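Long-range contact in D-threo-3-hydroxyaspartate dehydratase (Delftia, PDB 3WQC), which catalyses the pyridoxal-phosphate- and divalent-metal-dependent deamination of D-threo-3-hydroxyaspartate to oxaloacetate and ammonia: residues F250-M255 with N360-T365. Residues are numbered along the deposited sequence; the frame is centred on the assembly and turned at random. Where two conformers were deposited one is given.
With MG (magnesium ion), chain K.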
ATOM      1  N   PHE B 250       4.021 -16.854   4.543  1.00 14.86           N
ATOM      2  CA  PHE B 250       5.179 -16.353   3.786  1.00 13.13           C
ATOM      3  C   PHE B 250       6.372 -15.971   4.613  1.00 15.16           C
ATOM      4  O   PHE B 250       7.526 -15.999   4.112  1.00 17.20           O
ATOM      5  CB  PHE B 250       4.777 -15.104   2.923  1.00 14.49           C
ATOM      6  CG  PHE B 250       3.616 -15.381   1.974  1.00 13.86           C
ATOM      7  CD1 PHE B 250       3.467 -16.636   1.280  1.00 14.44           C
ATOM      8  CD2 PHE B 250       2.707 -14.354   1.706  1.00 14.74           C
ATOM      9  CE1 PHE B 250       2.402 -16.843   0.366  1.00 15.39           C
ATOM     10  CE2 PHE B 250       1.675 -14.557   0.773  1.00 16.18           C
ATOM     11  CZ  PHE B 250       1.500 -15.791   0.135  1.00 14.37           C
ATOM     12  N   PHE B 251       6.160 -15.498   5.850  1.00 15.09           N
ATOM     13  CA  PHE B 251       7.142 -14.793   6.627  1.00 13.24           C
ATOM     14  C   PHE B 251       7.637 -13.508   5.934  1.00 15.14           C
ATOM     15  O   PHE B 251       7.165 -13.196   4.818  1.00 15.41           O
ATOM     16  CB  PHE B 251       8.355 -15.696   7.102  1.00 15.72           C
ATOM     17  CG  PHE B 251       7.943 -16.732   8.119  1.00 15.20           C
ATOM     18  CD1 PHE B 251       7.473 -16.309   9.382  1.00 16.90           C
ATOM     19  CD2 PHE B 251       8.075 -18.096   7.850  1.00 18.03           C
ATOM     20  CE1 PHE B 251       7.199 -17.257  10.397  1.00 17.44           C
ATOM     21  CE2 PHE B 251       7.763 -19.055   8.855  1.00 18.32           C
ATOM     22  CZ  PHE B 251       7.345 -18.608  10.116  1.00 18.43           C
ATOM     23  N   ASP B 252       8.510 -12.779   6.613  1.00 15.63           N
ATOM     24  CA  ASP B 252       9.017 -11.503   6.155  1.00 13.93           C
ATOM     25  C   ASP B 252      10.143 -11.072   7.030  1.00 14.66           C
ATOM     26  O   ASP B 252      10.557 -11.848   7.952  1.00 16.29           O
ATOM     27  CB  ASP B 252       7.878 -10.456   6.022  1.00 15.97           C
ATOM     28  CG  ASP B 252       7.181 -10.175   7.363  1.00 16.19           C
ATOM     29  OD1 ASP B 252       7.880 -10.320   8.411  1.00 17.25           O
ATOM     30  OD2 ASP B 252       5.979  -9.823   7.379  1.00 14.88           O
ATOM     31  N   LEU B 253      10.739  -9.902   6.759  1.00 14.80           N
ATOM     32  CA  LEU B 253      11.915  -9.511   7.523  1.00 15.62           C
ATOM     33  C   LEU B 253      11.601  -9.035   8.947  1.00 16.11           C
ATOM     34  O   LEU B 253      12.412  -9.198   9.861  1.00 16.15           O
ATOM     35  CB  LEU B 253      12.675  -8.387   6.817  1.00 16.05           C
ATOM     36  CG  LEU B 253      13.253  -8.878   5.434  1.00 16.53           C
ATOM     37  CD1 LEU B 253      13.698  -7.620   4.671  1.00 19.33           C
ATOM     38  CD2 LEU B 253      14.422  -9.833   5.692  1.00 20.98           C
ATOM     39  N   VAL B 254      10.389  -8.500   9.155  1.00 14.61           N
ATOM     40  CA  VAL B 254       9.954  -8.186  10.548  1.00 15.29           C
ATOM     41  C   VAL B 254       9.926  -9.515  11.351  1.00 15.32           C
ATOM     42  O   VAL B 254      10.443  -9.535  12.477  1.00 17.23           O
ATOM     43  CB  VAL B 254       8.573  -7.508  10.533  1.00 14.34           C
ATOM     44  CG1 VAL B 254       7.889  -7.598  11.898  1.00 16.41           C
ATOM     45  CG2 VAL B 254       8.804  -6.055  10.142  1.00 15.33           C
ATOM     46  N   MET B 255       9.421 -10.609  10.804  1.00 15.96           N
ATOM     47  CA  MET B 255       9.404 -11.919  11.502  0.50 14.75           C
ATOM     48  C   MET B 255      10.812 -12.435  11.708  1.00 16.89           C
ATOM     49  O   MET B 255      11.124 -13.017  12.777  1.00 18.66           O
ATOM     50  CB  MET B 255       8.591 -12.997  10.768  0.50 15.19           C
ATOM     51  CG  MET B 255       7.078 -12.715  10.779  0.50 13.37           C
ATOM     52  SD  MET B 255       6.298 -12.909  12.397  0.50 14.12           S
ATOM     53  CE  MET B 255       5.556 -11.322  12.785  0.50 15.82           C
ATOM     54  N   ASN B 360       9.659  -5.987   4.152  1.00 13.81           N
ATOM     55  CA  ASN B 360       9.506  -5.777   5.598  1.00 12.11           C
ATOM     56  C   ASN B 360       8.270  -6.570   6.104  1.00 13.76           C
ATOM     57  O   ASN B 360       8.436  -7.286   7.129  1.00 14.61           O
ATOM     58  CB  ASN B 360       9.222  -4.301   5.943  1.00 13.08           C
ATOM     59  CG  ASN B 360      10.509  -3.431   5.883  1.00 16.04           C
ATOM     60  OD1 ASN B 360      10.942  -2.955   6.940  1.00 15.79           O
ATOM     61  ND2 ASN B 360      11.144  -3.235   4.727  1.00 14.64           N
ATOM     62  N   HIS B 361       7.114  -6.476   5.447  1.00 13.14           N
ATOM     63  CA  HIS B 361       5.886  -6.930   6.005  1.00 12.95           C
ATOM     64  C   HIS B 361       5.117  -7.589   4.913  1.00 12.55           C
ATOM     65  O   HIS B 361       4.653  -6.914   3.952  1.00 12.52           O
ATOM     66  CB  HIS B 361       5.137  -5.724   6.583  1.00 13.00           C
ATOM     67  CG  HIS B 361       3.869  -6.059   7.282  1.00 12.16           C
ATOM     68  ND1 HIS B 361       3.076  -5.058   7.830  1.00 12.15           N
ATOM     69  CD2 HIS B 361       3.300  -7.261   7.614  1.00 13.47           C
ATOM     70  CE1 HIS B 361       1.988  -5.616   8.479  1.00 13.77           C
ATOM     71  NE2 HIS B 361       2.106  -6.971   8.375  1.00 12.66           N
ATOM     72  N   ALA B 362       5.014  -8.930   4.939  1.00 12.50           N
ATOM     73  CA  ALA B 362       4.400  -9.651   3.788  1.00 12.50           C
ATOM     74  C   ALA B 362       2.955  -9.193   3.540  1.00 12.15           C
ATOM     75  O   ALA B 362       2.546  -9.012   2.375  1.00 12.03           O
ATOM     76  CB  ALA B 362       4.433 -11.183   4.013  1.00 13.70           C
ATOM     77  N   CYS B 363       2.190  -8.901   4.598  1.00 12.34           N
ATOM     78  CA  CYS B 363       0.752  -8.566   4.416  1.00 12.08           C
ATOM     79  C   CYS B 363       0.666  -7.238   3.656  1.00 11.81           C
ATOM     80  O   CYS B 363      -0.255  -7.014   2.887  1.00 12.24           O
ATOM     81  CB  CYS B 363       0.118  -8.347   5.828  1.00 13.59           C
ATOM     82  SG  CYS B 363       0.574  -9.725   6.979  1.00 15.11           S
ATOM     83  N   ALA B 364       1.579  -6.304   3.994  1.00 10.54           N
ATOM     84  CA  ALA B 364       1.525  -4.944   3.378  1.00 10.87           C
ATOM     85  C   ALA B 364       2.006  -5.001   1.935  1.00 10.96           C
ATOM     86  O   ALA B 364       1.391  -4.463   0.996  1.00 11.98           O
ATOM     87  CB  ALA B 364       2.383  -4.000   4.192  1.00 11.72           C
ATOM     88  N   THR B 365       3.132  -5.749   1.675  1.00 10.46           N
ATOM     89  CA  THR B 365       3.638  -5.841   0.263  1.00 11.17           C
ATOM     90  C   THR B 365       2.645  -6.599  -0.572  1.00 11.75           C
ATOM     91  O   THR B 365       2.350  -6.135  -1.713  1.00 11.63           O
ATOM     92  CB  THR B 365       5.005  -6.563   0.254  1.00 12.09           C
ATOM     93  OG1 THR B 365       5.940  -5.773   1.025  1.00 12.90           O
ATOM     94  CG2 THR B 365       5.482  -6.846  -1.177  1.00 13.59           C
TER
HETATM   95 MG    MG K 403       0.807  -8.448   9.240  1.00 14.83          MG
HETATM   96  O   HOH W   1      -0.375  -9.723  10.427  1.00 20.03           O
HETATM   97  O   HOH W   2       1.081  -7.306  11.128  1.00 20.43           O
HETATM   98  O   HOH W   3      -0.846  -7.142   9.048  1.00 14.78           O
HETATM   99  O   HOH W   4       2.420  -9.547   9.879  1.00 15.07           O
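Asp252 is the N-cap of helix 253-258 and also binds the first turn of helix 362-366. The contact joins the alanine racemase-like TIM-barrel region to the serine dehydratase region, beside the metal site.

Two hydrogen bonds cross the contact. Ala362 N gives its hydrogen to Asp252 OD2 (2.8 Å), which receives it on the anti lone pair. Val254 N reaches Asn360 O (3.1 Å) in the carbonyl plane, and Val254 CG2 rests on Asn360 O (3.3 Å). Asp252 OD1 caps its own helix by accepting from Met255 N (2.9 Å), nearly along the C-O axis. With CG between its own N and carbonyl carbon (chi1 61°), the Asp252 carboxylate can serve both helix starts. An alanine here would lack both carboxylate oxygens, and the two helix starts beside the metal would probably be held less firmly to each other.

Apolar packing is slight: Phe250 CB meets Ala362 CB at 4.1 Å, and that methyl lies at the edge of the Phe250 ring.

His361 and Cys363 belong to the magnesium site. Asp296 accepts from His361 ND1, probably orienting the ring. His361 CG is anti to its own backbone N (chi1 -176°), which carries the ring toward the metal. His361 NE2 binds the magnesium at 2.1 Å, alongside four waters.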